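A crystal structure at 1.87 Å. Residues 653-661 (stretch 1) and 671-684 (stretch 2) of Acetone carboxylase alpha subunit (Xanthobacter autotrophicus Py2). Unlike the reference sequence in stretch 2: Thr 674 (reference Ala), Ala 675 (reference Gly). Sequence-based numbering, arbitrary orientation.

Stretch 1, residues 653-661: AGEVYGVVV
Stretch 2 671-684: VDETATAAARAQIR

Polar backbone atoms at and just beyond a helix end often find partners in a neighbouring segment; in this contact of the acetone carboxylase alpha subunit, a second helix and its N-cap supply them. Stretch 1 leaves its weakly bonded helix at Gly 658 (phi/psi 67/25) and runs extended through Val 659 to Val 661; stretch 2 is helical from Glu 673, the helix axes lying 49° apart in direction and 10.0 Å at closest approach. Tyr 657 O accepts twice from one guanidinium, from Arg 680 NE at 2.9 Å and Arg 680 NH2 at 3.0 Å, near its plane; the arginine is m, t, t, and Val 659 CG2 covers one face, 3.5 Å from Arg 680 NH2. Thr 676 (chi1 m) relays: its OG1 donates to Asp 672 O (2.8 Å) and accepts from Val 660 N (3.0 Å). Val 660 O in turn takes Asp 672 N at 3.0 Å, beside an antiparallel, non-hydrogen-bonded pairing of Val 661 with Val 671 (CA to CA 4.7 Å). Asp 672 (chi1 t) caps the helix, OD1 accepting from Ala 675 N at 3.0 Å. Val 660 (chi1 t) points toward the helix, CG2 lying 3.9 Å from Ala 675 CB. Gly 658 CA sits 3.6 Å from Ile 683 CD1; an ideal CB there would clash with Arg 680 CG at 2.9 Å.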

# COMPACT_ATOMS: atom_id res chain seq x y z
N ALA A 653 -44.85 -13.97 22.95
CA ALA A 653 -45.22 -13.85 24.38
C ALA A 653 -45.62 -15.19 24.99
O ALA A 653 -45.16 -15.53 26.10
CB ALA A 653 -46.34 -12.85 24.57
N GLY A 654 -46.46 -15.92 24.27
CA GLY A 654 -46.93 -17.24 24.69
C GLY A 654 -45.83 -18.27 24.67
O GLY A 654 -45.58 -18.91 25.67
N GLU A 655 -45.15 -18.43 23.54
CA GLU A 655 -44.20 -19.54 23.38
C GLU A 655 -42.93 -19.38 24.23
O GLU A 655 -42.47 -20.33 24.85
CB GLU A 655 -43.81 -19.69 21.91
CG GLU A 655 -42.91 -20.90 21.61
CD GLU A 655 -43.64 -22.25 21.53
OE1 GLU A 655 -44.82 -22.23 21.19
OE2 GLU A 655 -43.04 -23.33 21.83
N VAL A 656 -42.39 -18.17 24.29
CA VAL A 656 -41.12 -17.90 24.99
C VAL A 656 -41.32 -17.65 26.49
O VAL A 656 -40.63 -18.25 27.32
CB VAL A 656 -40.40 -16.71 24.33
CG1 VAL A 656 -39.17 -16.28 25.12
CG2 VAL A 656 -40.01 -17.07 22.89
N TYR A 657 -42.25 -16.76 26.84
CA TYR A 657 -42.41 -16.31 28.23
C TYR A 657 -43.61 -16.94 28.96
O TYR A 657 -43.73 -16.77 30.19
CB TYR A 657 -42.56 -14.78 28.24
CG TYR A 657 -41.39 -14.01 27.66
CD1 TYR A 657 -40.26 -13.75 28.45
CD2 TYR A 657 -41.42 -13.49 26.38
CE1 TYR A 657 -39.19 -13.03 27.95
CE2 TYR A 657 -40.36 -12.76 25.88
CZ TYR A 657 -39.23 -12.54 26.66
OH TYR A 657 -38.16 -11.82 26.16
N GLY A 658 -44.48 -17.65 28.24
CA GLY A 658 -45.68 -18.24 28.82
C GLY A 658 -46.69 -17.21 29.28
O GLY A 658 -47.50 -17.48 30.18
N VAL A 659 -46.66 -16.02 28.67
CA VAL A 659 -47.57 -14.93 29.07
C VAL A 659 -48.69 -14.79 28.04
O VAL A 659 -48.44 -14.73 26.83
CB VAL A 659 -46.79 -13.59 29.26
CG1 VAL A 659 -47.74 -12.44 29.57
CG2 VAL A 659 -45.74 -13.73 30.37
N VAL A 660 -49.93 -14.77 28.54
CA VAL A 660 -51.11 -14.55 27.70
C VAL A 660 -51.49 -13.07 27.77
O VAL A 660 -51.80 -12.56 28.84
CB VAL A 660 -52.30 -15.43 28.15
CG1 VAL A 660 -53.53 -15.18 27.26
CG2 VAL A 660 -51.89 -16.91 28.13
N VAL A 661 -51.44 -12.40 26.63
CA VAL A 661 -51.90 -11.00 26.51
C VAL A 661 -53.13 -10.88 25.63
O VAL A 661 -53.37 -11.76 24.81
CB VAL A 661 -50.79 -10.05 25.98
CG1 VAL A 661 -49.62 -10.03 26.95
CG2 VAL A 661 -50.32 -10.43 24.59
N VAL A 671 -52.33 -8.03 30.50
CA VAL A 671 -52.09 -9.42 30.91
C VAL A 671 -53.37 -10.11 31.39
O VAL A 671 -54.12 -9.54 32.18
CB VAL A 671 -51.07 -9.47 32.08
CG1 VAL A 671 -50.91 -10.89 32.62
CG2 VAL A 671 -49.73 -8.87 31.62
N ASP A 672 -53.61 -11.34 30.92
CA ASP A 672 -54.58 -12.28 31.55
C ASP A 672 -53.83 -13.12 32.59
O ASP A 672 -53.12 -14.07 32.23
CB ASP A 672 -55.26 -13.19 30.48
CG ASP A 672 -56.32 -14.11 31.05
OD1 ASP A 672 -56.30 -14.45 32.25
OD2 ASP A 672 -57.20 -14.51 30.27
N GLU A 673 -53.98 -12.77 33.87
CA GLU A 673 -53.19 -13.36 34.94
C GLU A 673 -53.50 -14.86 35.17
O GLU A 673 -52.57 -15.64 35.40
CB GLU A 673 -53.31 -12.51 36.26
CG GLU A 673 -52.44 -11.22 36.33
CD GLU A 673 -53.10 -9.96 35.73
OE1 GLU A 673 -52.50 -8.83 35.73
OE2 GLU A 673 -54.29 -10.08 35.30
N THR A 674 -54.77 -15.24 35.07
CA THR A 674 -55.19 -16.65 35.24
C THR A 674 -54.69 -17.54 34.09
O THR A 674 -54.16 -18.63 34.33
CB THR A 674 -56.73 -16.79 35.36
OG1 THR A 674 -57.17 -16.19 36.58
CG2 THR A 674 -57.18 -18.26 35.38
N ALA A 675 -54.89 -17.08 32.87
CA ALA A 675 -54.48 -17.84 31.69
C ALA A 675 -52.93 -17.94 31.60
O ALA A 675 -52.40 -18.95 31.11
CB ALA A 675 -55.07 -17.22 30.44
N THR A 676 -52.23 -16.91 32.10
CA THR A 676 -50.76 -16.90 32.15
C THR A 676 -50.23 -17.97 33.15
O THR A 676 -49.25 -18.70 32.87
CB THR A 676 -50.23 -15.47 32.52
OG1 THR A 676 -50.49 -14.57 31.44
CG2 THR A 676 -48.71 -15.44 32.82
N ALA A 677 -50.84 -18.04 34.33
CA ALA A 677 -50.45 -19.06 35.32
C ALA A 677 -50.62 -20.47 34.75
O ALA A 677 -49.73 -21.30 34.94
CB ALA A 677 -51.24 -18.91 36.63
N ALA A 678 -51.73 -20.71 34.04
CA ALA A 678 -51.99 -22.01 33.42
C ALA A 678 -51.00 -22.29 32.29
O ALA A 678 -50.54 -23.42 32.17
CB ALA A 678 -53.41 -22.09 32.88
N ALA A 679 -50.70 -21.28 31.47
CA ALA A 679 -49.73 -21.47 30.38
C ALA A 679 -48.32 -21.83 30.88
O ALA A 679 -47.65 -22.68 30.26
CB ALA A 679 -49.68 -20.28 29.48
N ARG A 680 -47.90 -21.19 31.97
CA ARG A 680 -46.60 -21.45 32.57
C ARG A 680 -46.53 -22.85 33.23
O ARG A 680 -45.54 -23.54 33.10
CB ARG A 680 -46.20 -20.33 33.55
CG ARG A 680 -45.88 -19.03 32.80
CD ARG A 680 -45.63 -17.80 33.66
NE ARG A 680 -44.79 -16.85 32.92
CZ ARG A 680 -44.24 -15.74 33.42
NH1 ARG A 680 -44.47 -15.36 34.66
NH2 ARG A 680 -43.43 -15.03 32.65
N ALA A 681 -47.59 -23.26 33.91
CA ALA A 681 -47.69 -24.64 34.44
C ALA A 681 -47.59 -25.70 33.31
O ALA A 681 -46.91 -26.72 33.46
CB ALA A 681 -48.98 -24.82 35.22
N GLN A 682 -48.23 -25.42 32.19
CA GLN A 682 -48.18 -26.31 31.04
C GLN A 682 -46.79 -26.35 30.35
O GLN A 682 -46.32 -27.43 29.98
CB GLN A 682 -49.32 -25.95 30.08
CG GLN A 682 -49.38 -26.78 28.80
CD GLN A 682 -49.65 -28.27 29.07
OE1 GLN A 682 -50.61 -28.62 29.72
NE2 GLN A 682 -48.73 -29.12 28.66
N ILE A 683 -46.13 -25.21 30.23
CA ILE A 683 -44.76 -25.19 29.68
C ILE A 683 -43.77 -26.00 30.55
O ILE A 683 -42.89 -26.68 30.01
CB ILE A 683 -44.29 -23.73 29.40
CG1 ILE A 683 -45.01 -23.19 28.16
CG2 ILE A 683 -42.79 -23.65 29.17
CD1 ILE A 683 -44.91 -21.70 28.00
N ARG A 684 -43.91 -25.95 31.87
CA ARG A 684 -43.07 -26.80 32.75
C ARG A 684 -43.24 -28.29 32.41
O ARG A 684 -42.24 -29.04 32.29
CB ARG A 684 -43.35 -26.54 34.23
CG ARG A 684 -42.85 -25.18 34.69
CD ARG A 684 -43.17 -24.82 36.14
NE ARG A 684 -42.64 -23.49 36.38
CZ ARG A 684 -41.37 -23.19 36.64
NH1 ARG A 684 -40.43 -24.14 36.81
NH2 ARG A 684 -41.02 -21.89 36.77